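Local atomic coordinates of CRISPR system CMR subunit Cmr7 1 (Sulfolobus solfataricus, PDB entry 2X5Q), a protein that forms part of the CMR ribonucleoprotein complex, within a CRISPR adaptive immune system that protects the archaeon against viruses and other mobile genetic elements. Residues I28-I36 against A63-L71; S35-S46 against I84-K92. All coordinates share one frame; numbering follows the deposited sequence.

Contact 1: residues I28-I36 against A63-L71; sequences IKIGSSVSI and AIDESTGEL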
loop_
_atom_site.group_PDB
_atom_site.type_symbol
_atom_site.label_atom_id
_atom_site.label_comp_id
_atom_site.label_asym_id
_atom_site.label_seq_id
_atom_site.Cartn_x
_atom_site.Cartn_y
_atom_site.Cartn_z
ATOM N N ILE A 28 2.618 7.068 -24.125
ATOM C CA ILE A 28 1.831 7.978 -23.324
ATOM C C ILE A 28 2.749 8.581 -22.268
ATOM O O ILE A 28 3.341 7.848 -21.471
ATOM C CB ILE A 28 0.677 7.233 -22.664
ATOM C CG1 ILE A 28 -0.256 6.677 -23.748
ATOM C CG2 ILE A 28 -0.105 8.151 -21.702
ATOM C CD1 ILE A 28 -1.065 5.516 -23.306
ATOM N N LYS A 29 2.886 9.903 -22.301
ATOM C CA LYS A 29 3.589 10.633 -21.260
ATOM C C LYS A 29 2.668 10.733 -20.045
ATOM O O LYS A 29 1.572 11.289 -20.137
ATOM C CB LYS A 29 3.978 12.026 -21.759
ATOM C CG LYS A 29 4.599 12.936 -20.706
ATOM C CD LYS A 29 5.349 14.109 -21.345
ATOM C CE LYS A 29 5.769 15.134 -20.297
ATOM N NZ LYS A 29 6.623 16.232 -20.868
ATOM N N ILE A 30 3.095 10.170 -18.916
ATOM C CA ILE A 30 2.324 10.275 -17.684
ATOM C C ILE A 30 2.686 11.564 -16.965
ATOM O O ILE A 30 1.821 12.256 -16.422
ATOM C CB ILE A 30 2.566 9.078 -16.769
ATOM C CG1 ILE A 30 2.265 7.790 -17.514
ATOM C CG2 ILE A 30 1.652 9.142 -15.529
ATOM C CD1 ILE A 30 2.485 6.580 -16.660
ATOM N N GLY A 31 3.973 11.888 -16.966
ATOM C CA GLY A 31 4.434 13.180 -16.511
ATOM C C GLY A 31 5.855 13.377 -16.970
ATOM O O GLY A 31 6.339 12.638 -17.834
ATOM N N SER A 32 6.534 14.357 -16.383
ATOM C CA SER A 32 7.884 14.707 -16.808
ATOM C C SER A 32 8.864 13.536 -16.702
ATOM O O SER A 32 9.786 13.437 -17.493
ATOM C CB SER A 32 8.414 15.881 -15.978
ATOM O OG SER A 32 8.457 15.521 -14.614
ATOM N N SER A 33 8.651 12.658 -15.724
ATOM C CA SER A 33 9.600 11.600 -15.407
ATOM C C SER A 33 9.156 10.187 -15.827
ATOM O O SER A 33 9.968 9.247 -15.778
ATOM C CB SER A 33 9.886 11.629 -13.906
ATOM O OG SER A 33 10.322 12.925 -13.532
ATOM N N VAL A 34 7.907 10.046 -16.275
ATOM C CA VAL A 34 7.340 8.742 -16.603
ATOM C C VAL A 34 6.697 8.717 -18.006
ATOM O O VAL A 34 5.825 9.548 -18.333
ATOM C CB VAL A 34 6.306 8.300 -15.548
ATOM C CG1 VAL A 34 5.805 6.885 -15.846
ATOM C CG2 VAL A 34 6.906 8.375 -14.143
ATOM N N SER A 35 7.186 7.795 -18.843
ATOM C CA SER A 35 6.584 7.513 -20.144
ATOM C C SER A 35 6.343 6.013 -20.299
ATOM O O SER A 35 7.201 5.188 -19.965
ATOM C CB SER A 35 7.458 8.012 -21.289
ATOM O OG SER A 35 7.491 9.419 -21.304
ATOM N N ILE A 36 5.171 5.692 -20.833
ATOM C CA ILE A 36 4.705 4.325 -21.007
ATOM C C ILE A 36 4.524 4.048 -22.504
ATOM O O ILE A 36 4.117 4.924 -23.256
ATOM C CB ILE A 36 3.389 4.136 -20.220
ATOM C CG1 ILE A 36 3.716 3.996 -18.729
ATOM C CG2 ILE A 36 2.583 2.927 -20.718
ATOM C CD1 ILE A 36 2.492 3.873 -17.832
ATOM N N ALA A 63 -0.807 7.996 -3.864
ATOM C CA ALA A 63 -1.166 9.235 -4.548
ATOM C C ALA A 63 -0.160 9.424 -5.700
ATOM O O ALA A 63 0.823 8.681 -5.796
ATOM C CB ALA A 63 -1.129 10.403 -3.593
ATOM N N ILE A 64 -0.434 10.361 -6.591
ATOM C CA ILE A 64 0.442 10.599 -7.736
ATOM C C ILE A 64 1.047 11.991 -7.623
ATOM O O ILE A 64 0.395 12.944 -7.190
ATOM C CB ILE A 64 -0.287 10.353 -9.094
ATOM C CG1 ILE A 64 0.695 10.419 -10.278
ATOM C CG2 ILE A 64 -1.428 11.332 -9.314
ATOM C CD1 ILE A 64 0.136 9.751 -11.574
ATOM N N ASP A 65 2.337 12.085 -7.924
ATOM C CA ASP A 65 2.989 13.376 -8.083
ATOM C C ASP A 65 2.628 13.730 -9.515
ATOM O O ASP A 65 3.242 13.228 -10.471
ATOM C CB ASP A 65 4.506 13.248 -7.887
ATOM C CG ASP A 65 5.257 14.531 -8.213
ATOM O OD1 ASP A 65 4.774 15.341 -9.036
ATOM O OD2 ASP A 65 6.354 14.715 -7.647
ATOM N N GLU A 66 1.608 14.568 -9.671
ATOM C CA GLU A 66 1.036 14.780 -10.996
ATOM C C GLU A 66 2.014 15.318 -12.039
ATOM O O GLU A 66 1.945 14.924 -13.194
ATOM C CB GLU A 66 -0.198 15.682 -10.964
ATOM C CG GLU A 66 -0.969 15.532 -12.282
ATOM C CD GLU A 66 -2.388 16.055 -12.239
ATOM O OE1 GLU A 66 -3.013 16.011 -11.154
ATOM O OE2 GLU A 66 -2.866 16.499 -13.313
ATOM N N SER A 67 2.905 16.209 -11.634
ATOM C CA SER A 67 3.870 16.772 -12.564
ATOM C C SER A 67 4.889 15.749 -13.068
ATOM O O SER A 67 5.242 15.786 -14.239
ATOM C CB SER A 67 4.589 17.950 -11.938
ATOM O OG SER A 67 5.115 17.564 -10.688
ATOM N N THR A 68 5.356 14.849 -12.200
ATOM C CA THR A 68 6.368 13.861 -12.609
ATOM C C THR A 68 5.765 12.600 -13.211
ATOM O O THR A 68 6.399 11.964 -14.059
ATOM C CB THR A 68 7.302 13.437 -11.454
ATOM O OG1 THR A 68 6.547 12.784 -10.429
ATOM C CG2 THR A 68 8.075 14.638 -10.885
ATOM N N GLY A 69 4.560 12.246 -12.758
ATOM C CA GLY A 69 3.849 11.056 -13.217
ATOM C C GLY A 69 4.105 9.824 -12.363
ATOM O O GLY A 69 3.630 8.736 -12.677
ATOM N N GLU A 70 4.851 10.012 -11.270
ATOM C CA GLU A 70 5.255 8.932 -10.379
ATOM C C GLU A 70 4.251 8.768 -9.249
ATOM O O GLU A 70 3.846 9.743 -8.611
ATOM C CB GLU A 70 6.620 9.239 -9.773
ATOM C CG GLU A 70 7.743 9.343 -10.814
ATOM C CD GLU A 70 8.938 10.118 -10.316
ATOM O OE1 GLU A 70 8.774 11.084 -9.524
ATOM O OE2 GLU A 70 10.057 9.765 -10.722
ATOM N N LEU A 71 3.867 7.521 -9.004
ATOM C CA LEU A 71 3.044 7.181 -7.854
ATOM C C LEU A 71 3.874 7.191 -6.567
ATOM O O LEU A 71 5.044 6.781 -6.558
ATOM C CB LEU A 71 2.452 5.796 -8.038
ATOM C CG LEU A 71 1.548 5.576 -9.263
ATOM C CD1 LEU A 71 1.451 4.074 -9.578
ATOM C CD2 LEU A 71 0.195 6.164 -8.998
HETATM O O HOH W 1 0.303 12.855 -14.306
#
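The 30-34 and 66-69 turns dock backbone to backbone at G31 and G69, whose CA atoms lie 4.0 Å apart. Two consecutive amides make the join. The first, S32 N, donates to S67 O (2.9 Å, 178° at the hydrogen). The second, S33 N, donates to T68 O along a lone pair in the carbonyl plane. Such an approach depends on both glycines, and at the G69 phi of 92° a CB would also be jammed against the carbonyl O of T68. T68 is the residue most covered. With chi1 at 63°, its OG1 sits between the backbone N and the carbonyl carbon, and CG2 lies anti to the carbonyl carbon, 3.9 Å from both S32 OG and S33 OG; T68 CB lies 3.7 Å from S33 OG. OG1 itself donates to E70 OE1 at 2.9 Å, from above the carboxylate plane, a bond that ties the E70 carboxylate back to the turn. E70 CG packs on V34 CG2 at 3.6 Å, while E70 OE2 comes 3.7 Å from S33 CB. Within 63-71, D65 OD1 accepts T68 N, three residues on, an Asx motif, and also the S67 hydroxyl. Elsewhere in the join, I30 CG2 rests 3.5 Å from G69 O, and a water donates to both I30 O and E66 O. The two turns close the hairpins 27-38 and 62-73. Strands 11-15 and 117-123 supply the apolar floor: P15 meets I30 and I64, and P123 meets I30 and V34. The E66 carboxylate is bonded to Y188 of strand 188-193 and to S19.

Contact 2: residues S35-S46 against I84-K92; sequences SIEYNQNGQHVS and ILISGKILK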
loop_
_atom_site.group_PDB
_atom_site.type_symbol
_atom_site.label_atom_id
_atom_site.label_comp_id
_atom_site.label_asym_id
_atom_site.label_seq_id
_atom_site.Cartn_x
_atom_site.Cartn_y
_atom_site.Cartn_z
ATOM N N SER A 35 7.186 7.795 -18.843
ATOM C CA SER A 35 6.584 7.513 -20.144
ATOM C C SER A 35 6.343 6.013 -20.299
ATOM O O SER A 35 7.201 5.188 -19.965
ATOM C CB SER A 35 7.458 8.012 -21.289
ATOM O OG SER A 35 7.491 9.419 -21.304
ATOM N N ILE A 36 5.171 5.692 -20.833
ATOM C CA ILE A 36 4.705 4.325 -21.007
ATOM C C ILE A 36 4.524 4.048 -22.504
ATOM O O ILE A 36 4.117 4.924 -23.256
ATOM C CB ILE A 36 3.389 4.136 -20.220
ATOM C CG1 ILE A 36 3.716 3.996 -18.729
ATOM C CG2 ILE A 36 2.583 2.927 -20.718
ATOM C CD1 ILE A 36 2.492 3.873 -17.832
ATOM N N GLU A 37 4.898 2.851 -22.934
ATOM C CA GLU A 37 4.633 2.376 -24.282
ATOM C C GLU A 37 3.569 1.301 -24.161
ATOM O O GLU A 37 3.537 0.570 -23.181
ATOM C CB GLU A 37 5.902 1.786 -24.889
ATOM C CG GLU A 37 5.775 1.386 -26.350
ATOM C CD GLU A 37 7.004 0.668 -26.889
ATOM O OE1 GLU A 37 7.414 -0.361 -26.311
ATOM O OE2 GLU A 37 7.535 1.120 -27.922
ATOM N N TYR A 38 2.679 1.211 -25.130
ATOM C CA TYR A 38 1.711 0.120 -25.142
ATOM C C TYR A 38 1.838 -0.660 -26.445
ATOM O O TYR A 38 2.309 -0.149 -27.479
ATOM C CB TYR A 38 0.296 0.632 -24.925
ATOM C CG TYR A 38 -0.160 1.521 -26.034
ATOM C CD1 TYR A 38 -0.748 0.980 -27.168
ATOM C CD2 TYR A 38 0.032 2.905 -25.975
ATOM C CE1 TYR A 38 -1.142 1.775 -28.204
ATOM C CE2 TYR A 38 -0.357 3.719 -27.031
ATOM C CZ TYR A 38 -0.944 3.140 -28.138
ATOM O OH TYR A 38 -1.343 3.896 -29.195
ATOM N N ASN A 39 1.443 -1.919 -26.373
ATOM C CA ASN A 39 1.516 -2.793 -27.521
ATOM C C ASN A 39 0.190 -2.660 -28.264
ATOM O O ASN A 39 -0.865 -3.003 -27.729
ATOM C CB ASN A 39 1.796 -4.221 -27.058
ATOM C CG ASN A 39 3.132 -4.343 -26.295
ATOM O OD1 ASN A 39 4.174 -3.873 -26.763
ATOM N ND2 ASN A 39 3.101 -4.998 -25.129
ATOM N N GLN A 40 0.243 -2.111 -29.477
ATOM C CA GLN A 40 -0.969 -1.838 -30.255
ATOM C C GLN A 40 -1.782 -3.117 -30.493
ATOM O O GLN A 40 -3.002 -3.076 -30.542
ATOM C CB GLN A 40 -0.634 -1.158 -31.599
ATOM C CG GLN A 40 -1.836 -0.534 -32.309
ATOM C CD GLN A 40 -2.537 0.539 -31.480
ATOM O OE1 GLN A 40 -1.977 1.611 -31.235
ATOM N NE2 GLN A 40 -3.772 0.262 -31.057
ATOM N N ASN A 41 -1.102 -4.251 -30.639
ATOM C CA ASN A 41 -1.784 -5.525 -30.805
ATOM C C ASN A 41 -1.673 -6.424 -29.580
ATOM O O ASN A 41 -1.846 -7.633 -29.696
ATOM C CB ASN A 41 -1.242 -6.247 -32.043
ATOM C CG ASN A 41 -1.373 -5.412 -33.301
ATOM O OD1 ASN A 41 -0.394 -5.157 -33.995
ATOM N ND2 ASN A 41 -2.583 -4.968 -33.589
ATOM N N GLY A 42 -1.400 -5.847 -28.411
ATOM C CA GLY A 42 -1.317 -6.629 -27.180
ATOM C C GLY A 42 -2.692 -6.862 -26.586
ATOM O O GLY A 42 -3.653 -6.194 -26.974
ATOM N N GLN A 43 -2.790 -7.815 -25.657
ATOM C CA GLN A 43 -4.048 -8.119 -24.971
ATOM C C GLN A 43 -4.070 -7.321 -23.678
ATOM O O GLN A 43 -3.242 -7.524 -22.803
ATOM C CB GLN A 43 -4.247 -9.637 -24.726
ATOM C CG GLN A 43 -3.260 -10.344 -23.758
ATOM C CD GLN A 43 -3.355 -11.885 -23.801
ATOM O OE1 GLN A 43 -2.425 -12.575 -24.256
ATOM N NE2 GLN A 43 -4.485 -12.422 -23.344
ATOM N N HIS A 44 -5.010 -6.385 -23.589
ATOM C CA HIS A 44 -5.103 -5.468 -22.453
ATOM C C HIS A 44 -6.128 -5.987 -21.449
ATOM O O HIS A 44 -7.204 -6.445 -21.833
ATOM C CB HIS A 44 -5.532 -4.084 -22.941
ATOM C CG HIS A 44 -4.751 -3.587 -24.121
ATOM N ND1 HIS A 44 -3.374 -3.513 -24.126
ATOM C CD2 HIS A 44 -5.157 -3.122 -25.330
ATOM C CE1 HIS A 44 -2.962 -3.030 -25.286
ATOM N NE2 HIS A 44 -4.024 -2.777 -26.033
ATOM N N VAL A 45 -5.796 -5.893 -20.163
ATOM C CA VAL A 45 -6.713 -6.270 -19.094
ATOM C C VAL A 45 -7.900 -5.325 -19.051
ATOM O O VAL A 45 -9.056 -5.771 -19.019
ATOM C CB VAL A 45 -5.984 -6.310 -17.737
ATOM C CG1 VAL A 45 -6.960 -6.222 -16.570
ATOM C CG2 VAL A 45 -5.079 -7.574 -17.654
ATOM N N SER A 46 -7.624 -4.017 -19.040
ATOM C CA SER A 46 -8.675 -3.013 -19.176
ATOM C C SER A 46 -9.217 -3.038 -20.598
ATOM O O SER A 46 -8.457 -3.156 -21.565
ATOM C CB SER A 46 -8.166 -1.626 -18.822
ATOM O OG SER A 46 -7.693 -1.582 -17.489
ATOM N N ILE A 84 -5.753 2.233 -15.921
ATOM C CA ILE A 84 -6.078 1.063 -16.710
ATOM C C ILE A 84 -4.835 0.212 -16.769
ATOM O O ILE A 84 -3.716 0.704 -16.543
ATOM C CB ILE A 84 -6.598 1.416 -18.119
ATOM C CG1 ILE A 84 -5.618 2.313 -18.884
ATOM C CG2 ILE A 84 -7.989 2.066 -18.020
ATOM C CD1 ILE A 84 -6.008 2.503 -20.328
ATOM N N LEU A 85 -5.047 -1.068 -17.047
ATOM C CA LEU A 85 -3.973 -1.998 -17.234
ATOM C C LEU A 85 -3.976 -2.391 -18.697
ATOM O O LEU A 85 -4.992 -2.874 -19.228
ATOM C CB LEU A 85 -4.160 -3.228 -16.359
ATOM C CG LEU A 85 -3.919 -3.050 -14.864
ATOM C CD1 LEU A 85 -4.493 -4.247 -14.111
ATOM C CD2 LEU A 85 -2.415 -2.848 -14.548
ATOM N N ILE A 86 -2.843 -2.170 -19.351
ATOM C CA ILE A 86 -2.708 -2.427 -20.773
ATOM C C ILE A 86 -1.411 -3.165 -21.027
ATOM O O ILE A 86 -0.486 -3.051 -20.238
ATOM C CB ILE A 86 -2.742 -1.120 -21.584
ATOM C CG1 ILE A 86 -1.561 -0.195 -21.219
ATOM C CG2 ILE A 86 -4.108 -0.400 -21.362
ATOM C CD1 ILE A 86 -1.555 1.115 -21.983
ATOM N N SER A 87 -1.356 -3.929 -22.118
ATOM C CA SER A 87 -0.113 -4.581 -22.523
ATOM C C SER A 87 0.905 -3.542 -22.978
ATOM O O SER A 87 0.665 -2.765 -23.915
ATOM C CB SER A 87 -0.341 -5.612 -23.626
ATOM O OG SER A 87 0.901 -6.044 -24.129
ATOM N N GLY A 88 2.054 -3.554 -22.320
ATOM C CA GLY A 88 3.036 -2.507 -22.530
ATOM C C GLY A 88 4.078 -2.475 -21.441
ATOM O O GLY A 88 4.215 -3.420 -20.656
ATOM N N LYS A 89 4.827 -1.380 -21.395
ATOM C CA LYS A 89 5.911 -1.263 -20.439
ATOM C C LYS A 89 6.274 0.188 -20.144
ATOM O O LYS A 89 6.036 1.073 -20.949
ATOM C CB LYS A 89 7.129 -2.019 -20.956
ATOM C CG LYS A 89 7.741 -1.458 -22.221
ATOM C CD LYS A 89 8.851 -2.372 -22.769
ATOM C CE LYS A 89 10.195 -2.113 -22.115
ATOM N NZ LYS A 89 11.317 -2.857 -22.806
ATOM N N ILE A 90 6.875 0.398 -18.979
ATOM C CA ILE A 90 7.393 1.694 -18.594
ATOM C C ILE A 90 8.727 1.871 -19.324
ATOM O O ILE A 90 9.656 1.101 -19.115
ATOM C CB ILE A 90 7.540 1.784 -17.060
ATOM C CG1 ILE A 90 6.171 1.563 -16.407
ATOM C CG2 ILE A 90 8.095 3.144 -16.644
ATOM C CD1 ILE A 90 6.191 1.355 -14.930
ATOM N N LEU A 91 8.797 2.855 -20.218
ATOM C CA LEU A 91 10.012 3.124 -20.999
ATOM C C LEU A 91 10.964 4.085 -20.303
ATOM O O LEU A 91 12.178 3.983 -20.455
ATOM C CB LEU A 91 9.673 3.690 -22.383
ATOM C CG LEU A 91 9.289 2.694 -23.479
ATOM C CD1 LEU A 91 9.366 3.378 -24.840
ATOM C CD2 LEU A 91 10.176 1.469 -23.470
ATOM N N LYS A 92 10.404 5.030 -19.561
ATOM C CA LYS A 92 11.197 5.955 -18.776
ATOM C C LYS A 92 10.537 6.079 -17.416
ATOM O O LYS A 92 9.314 6.229 -17.320
ATOM C CB LYS A 92 11.298 7.321 -19.471
ATOM C CG LYS A 92 12.012 8.355 -18.660
ATOM C CD LYS A 92 12.031 9.704 -19.349
ATOM C CE LYS A 92 10.718 10.433 -19.180
ATOM N NZ LYS A 92 10.765 11.763 -19.832
HETATM O O HOH W 2 7.901 11.619 -19.772
#
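S87, the residue most covered by the contact, stands at the corner between strands 80-86 and 88-92 and is gripped through three of its polar atoms. N39 bonds it twice: its backbone N donates to S87 O, and its ND2 donates to S87 OG at 2.6 Å and 175°, with the hydroxyl exactly in the amide plane. S87 N in turn donates to H44 ND1 (2.9 Å), only 5° out of the imidazole plane; G42 O lies over one face of that ring.

Beyond the corner, strands 35-38 and 88-92 run antiparallel. E37 N and K89 O bond at 2.9 Å, nearly in line with the C=O, and K89 N answers to E37 O. E37 CB meets L91 CG at 3.8 Å; beyond it the chain is extended, and the carboxylate carbon CD of E37 lies 4.1 Å from L91 CD1. The carboxylate stays 5.8 Å (OE1 to NZ) from K89, near but not touching. The Y38-G88 pair is closer than the rest, CA to CA 3.9 Å, as G88 has no side chain.

S35 faces both L91 and K92 in a classic beta bulge. S35 O accepts L91 N at 2.8 Å and also K92 N, while S35 N donates to K92 O. A water joins S35 OG to K92 NZ, which is also hydrogen-bonded to S32 O.

Since S87 OG is already an acceptor from N39, its bond to E9 OE1 is consistent with the hydroxyl giving its proton to that carboxylate. Likewise, the S87 amide directed at H44 ND1 suggests that ND1 is the unprotonated nitrogen of the ring.

Contacts 1 and 2 lie with their centres about 15 Å apart and share S35 and I36, the start of strand 35-38. In the four-stranded antiparallel sheet that strand lies between 27-29 and 88-92, so contact 1 docks the turn leading into it and contact 2 adds the edge strand along its side. K92 ties them directly: its NZ lies 3.0 Å from S32 O, a probable hydrogen bond, and V34 CG1 packs 3.9 Å from K92 O. Farther along, I28 CD1 meets Y38 CD2, also at 3.9 Å. Neither contact includes a bound ligand, and the second chain of the assembly touches neither.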